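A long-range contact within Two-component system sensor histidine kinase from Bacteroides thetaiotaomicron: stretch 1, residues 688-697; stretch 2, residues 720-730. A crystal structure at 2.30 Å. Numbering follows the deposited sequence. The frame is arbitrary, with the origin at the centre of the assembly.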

# COMPACT_ATOMS: atom_id res chain seq x y z
N LYS B 688 -3.48 -23.76 24.82
CA LYS B 688 -4.03 -24.16 23.52
C LYS B 688 -5.55 -23.99 23.46
O LYS B 688 -6.21 -24.00 24.45
CB LYS B 688 -3.75 -25.62 23.23
CG LYS B 688 -2.31 -26.05 23.34
CD LYS B 688 -1.51 -25.76 22.11
CE LYS B 688 -0.39 -26.78 21.99
NZ LYS B 688 0.75 -26.42 22.81
N ASN B 689 -6.12 -23.91 22.27
CA ASN B 689 -7.57 -23.93 22.14
C ASN B 689 -8.15 -25.39 22.27
O ASN B 689 -7.41 -26.37 22.23
CB ASN B 689 -7.95 -23.29 20.82
CG ASN B 689 -7.67 -21.78 20.80
OD1 ASN B 689 -8.09 -21.06 21.68
ND2 ASN B 689 -6.95 -21.31 19.79
N LYS B 690 -9.47 -25.48 22.39
CA LYS B 690 -10.21 -26.73 22.52
C LYS B 690 -11.04 -26.97 21.26
O LYS B 690 -11.63 -26.04 20.72
CB LYS B 690 -11.11 -26.66 23.75
CG LYS B 690 -10.33 -26.88 25.05
CD LYS B 690 -11.11 -26.43 26.30
CE LYS B 690 -10.26 -26.74 27.56
NZ LYS B 690 -10.82 -26.18 28.86
N PHE B 691 -11.05 -28.21 20.79
CA PHE B 691 -11.72 -28.56 19.52
C PHE B 691 -12.83 -29.63 19.67
O PHE B 691 -12.83 -30.44 20.58
CB PHE B 691 -10.66 -28.94 18.44
CG PHE B 691 -9.67 -27.78 18.12
CD1 PHE B 691 -9.98 -26.84 17.18
CD2 PHE B 691 -8.51 -27.61 18.87
CE1 PHE B 691 -9.13 -25.75 16.94
CE2 PHE B 691 -7.63 -26.51 18.65
CZ PHE B 691 -7.92 -25.60 17.69
N VAL B 692 -13.81 -29.57 18.78
CA VAL B 692 -14.82 -30.58 18.68
C VAL B 692 -14.75 -31.12 17.26
O VAL B 692 -14.25 -30.45 16.34
CB VAL B 692 -16.27 -30.04 18.98
CG1 VAL B 692 -16.51 -29.92 20.50
CG2 VAL B 692 -16.52 -28.72 18.32
N TYR B 693 -15.18 -32.37 17.09
CA TYR B 693 -15.16 -33.01 15.78
C TYR B 693 -16.28 -33.99 15.66
O TYR B 693 -16.78 -34.52 16.68
CB TYR B 693 -13.82 -33.72 15.54
CG TYR B 693 -13.54 -34.94 16.38
CD1 TYR B 693 -13.01 -34.83 17.67
CD2 TYR B 693 -13.77 -36.21 15.89
CE1 TYR B 693 -12.76 -35.95 18.46
CE2 TYR B 693 -13.54 -37.37 16.67
CZ TYR B 693 -13.03 -37.23 17.94
OH TYR B 693 -12.79 -38.34 18.68
N ARG B 694 -16.65 -34.28 14.42
CA ARG B 694 -17.65 -35.31 14.15
C ARG B 694 -17.42 -35.85 12.74
O ARG B 694 -16.93 -35.12 11.86
CB ARG B 694 -19.07 -34.75 14.28
CG ARG B 694 -19.38 -33.65 13.29
CD ARG B 694 -20.59 -32.84 13.76
NE ARG B 694 -21.84 -33.59 13.61
CZ ARG B 694 -22.90 -33.41 14.39
NH1 ARG B 694 -22.88 -32.52 15.38
NH2 ARG B 694 -23.99 -34.13 14.19
N LEU B 695 -17.74 -37.13 12.53
CA LEU B 695 -17.64 -37.67 11.19
C LEU B 695 -19.03 -37.95 10.61
O LEU B 695 -19.65 -38.94 10.98
CB LEU B 695 -16.73 -38.93 11.19
CG LEU B 695 -16.45 -39.63 9.85
CD1 LEU B 695 -15.68 -38.70 8.96
CD2 LEU B 695 -15.73 -40.98 9.97
N GLU B 696 -19.51 -37.10 9.71
CA GLU B 696 -20.79 -37.32 9.04
C GLU B 696 -20.81 -38.65 8.31
O GLU B 696 -19.90 -38.96 7.56
CB GLU B 696 -21.14 -36.20 8.05
CG GLU B 696 -21.70 -34.93 8.70
CD GLU B 696 -23.01 -35.19 9.49
OE1 GLU B 696 -23.90 -35.95 8.99
OE2 GLU B 696 -23.11 -34.63 10.62
N GLY B 697 -21.84 -39.45 8.59
CA GLY B 697 -21.96 -40.81 8.06
C GLY B 697 -21.65 -41.86 9.13
O GLY B 697 -21.76 -43.07 8.90
N GLY B 720 -17.86 -46.26 1.71
CA GLY B 720 -18.86 -45.22 1.70
C GLY B 720 -18.23 -43.81 1.76
O GLY B 720 -17.00 -43.63 1.71
N ASN B 721 -19.13 -42.84 1.87
CA ASN B 721 -18.83 -41.45 1.93
C ASN B 721 -18.98 -40.92 3.34
O ASN B 721 -19.98 -41.22 4.02
CB ASN B 721 -19.78 -40.72 1.00
CG ASN B 721 -19.44 -40.96 -0.47
OD1 ASN B 721 -18.42 -40.49 -0.97
ND2 ASN B 721 -20.31 -41.64 -1.18
N TYR B 722 -17.99 -40.16 3.79
CA TYR B 722 -17.98 -39.51 5.11
C TYR B 722 -17.51 -38.07 4.92
O TYR B 722 -16.98 -37.72 3.84
CB TYR B 722 -17.06 -40.23 6.11
CG TYR B 722 -17.31 -41.70 6.21
CD1 TYR B 722 -16.55 -42.62 5.45
CD2 TYR B 722 -18.29 -42.20 7.05
CE1 TYR B 722 -16.79 -43.97 5.54
CE2 TYR B 722 -18.53 -43.56 7.15
CZ TYR B 722 -17.79 -44.42 6.39
OH TYR B 722 -18.04 -45.74 6.49
N GLN B 723 -17.70 -37.25 5.94
CA GLN B 723 -17.22 -35.87 5.93
C GLN B 723 -16.77 -35.58 7.36
O GLN B 723 -17.58 -35.67 8.26
CB GLN B 723 -18.34 -34.91 5.48
CG GLN B 723 -17.95 -33.46 5.47
CD GLN B 723 -19.09 -32.53 5.08
OE1 GLN B 723 -20.00 -32.28 5.88
NE2 GLN B 723 -19.03 -31.97 3.86
N LEU B 724 -15.49 -35.27 7.54
CA LEU B 724 -14.97 -34.92 8.83
C LEU B 724 -15.14 -33.41 9.05
O LEU B 724 -14.67 -32.58 8.26
CB LEU B 724 -13.48 -35.17 8.81
CG LEU B 724 -12.68 -35.66 9.98
CD1 LEU B 724 -11.28 -35.08 9.87
CD2 LEU B 724 -13.33 -35.51 11.37
N ILE B 725 -15.79 -33.05 10.15
CA ILE B 725 -15.97 -31.65 10.45
C ILE B 725 -15.25 -31.32 11.76
O ILE B 725 -15.46 -31.99 12.77
CB ILE B 725 -17.47 -31.29 10.52
CG1 ILE B 725 -18.15 -31.64 9.17
CG2 ILE B 725 -17.68 -29.83 10.91
CD1 ILE B 725 -19.73 -31.63 9.24
N ILE B 726 -14.35 -30.34 11.71
CA ILE B 726 -13.58 -29.99 12.88
C ILE B 726 -13.83 -28.54 13.22
O ILE B 726 -13.85 -27.71 12.33
CB ILE B 726 -12.08 -30.24 12.63
CG1 ILE B 726 -11.84 -31.72 12.27
CG2 ILE B 726 -11.27 -29.86 13.87
CD1 ILE B 726 -10.44 -31.97 11.70
N SER B 727 -14.04 -28.21 14.49
CA SER B 727 -14.34 -26.80 14.84
C SER B 727 -13.77 -26.43 16.19
O SER B 727 -13.71 -27.25 17.07
CB SER B 727 -15.87 -26.54 14.78
OG SER B 727 -16.16 -25.16 14.96
N LYS B 728 -13.34 -25.18 16.34
CA LYS B 728 -12.87 -24.67 17.62
C LYS B 728 -14.04 -24.59 18.56
O LYS B 728 -15.10 -24.14 18.16
CB LYS B 728 -12.32 -23.24 17.47
CG LYS B 728 -11.42 -22.81 18.67
CD LYS B 728 -11.46 -21.31 19.03
CE LYS B 728 -11.00 -20.42 17.88
NZ LYS B 728 -10.41 -19.12 18.36
N LEU B 729 -13.85 -24.99 19.82
CA LEU B 729 -14.83 -24.77 20.88
C LEU B 729 -14.78 -23.31 21.35
O LEU B 729 -13.77 -22.83 21.86
CB LEU B 729 -14.60 -25.75 22.05
CG LEU B 729 -15.70 -25.98 23.08
CD1 LEU B 729 -16.94 -26.69 22.46
CD2 LEU B 729 -15.16 -26.77 24.28
N GLU B 730 -15.87 -22.60 21.13
CA GLU B 730 -15.93 -21.17 21.36
C GLU B 730 -16.01 -20.91 22.88
O GLU B 730 -16.32 -21.82 23.64
CB GLU B 730 -17.13 -20.60 20.60
CG GLU B 730 -17.02 -19.18 20.07
CD GLU B 730 -15.82 -18.91 19.13
OE1 GLU B 730 -15.42 -19.78 18.31
OE2 GLU B 730 -15.29 -17.77 19.22

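How do the two backbones run against each other? They form neighbouring antiparallel strands, with axes 4.5 Å apart at closest approach and N-to-C directions 164° apart. Val-692, Arg-694 and Glu-696 each exchange two backbone hydrogen bonds with Ser-727, Ile-725 and Gln-723, respectively. The central pair illustrates the pattern: Arg-694 N donates to Ile-725 O at 3.1 Å, and Ile-725 N returns a bond to Arg-694 O at 2.9 Å. One further bond, from Leu-729 N to Lys-690 O at 2.6 Å, extends the ladder beyond Ser-727.

What happens at the pairs between these rungs? Tyr-693 faces Ile-726 and Leu-695 faces Leu-724 without mutual backbone hydrogen bonds, and their CA atoms come to 4.5 Å in each pair. The close approach lets CA-H groups meet carbonyl oxygens, as where Tyr-693 CA lies 3.2 Å from Ile-725 O.

Which side chains meet on the face carrying Leu-695? Its CD1 lies 3.5 Å from Tyr-722 CB and 4.2 Å from Leu-724 CB, an apolar cluster that keeps hydrocarbon against hydrocarbon. Tyr-693 CB approaches Ile-726 CG1 at 4.3 Å, while the tyrosine's end leads away.

What lines the other face? Val-692, Arg-694 and Glu-696 lie beside Ser-727, Ile-725 and Gln-723. Val-692 CG1 also packs 3.8 Å from Leu-729 CD1. The charged residues contribute their aliphatic portions: Arg-694 CG is 4.1 Å from Ile-725 CB, and Glu-696 CG is 3.9 Å from Ile-725 CD1. Their opposite charges pair within the strand through a salt bridge, Arg-694 NE to Glu-696 OE2 at 3.4 Å, whose hydrogen bond is weak.

Why does glycine suit position 697? At the backbone angles of Gly-697, a CB would be jammed against the carbonyl oxygen of Glu-696, and an ideally placed CB on Gly-697 would also clash with Tyr-722 CD2.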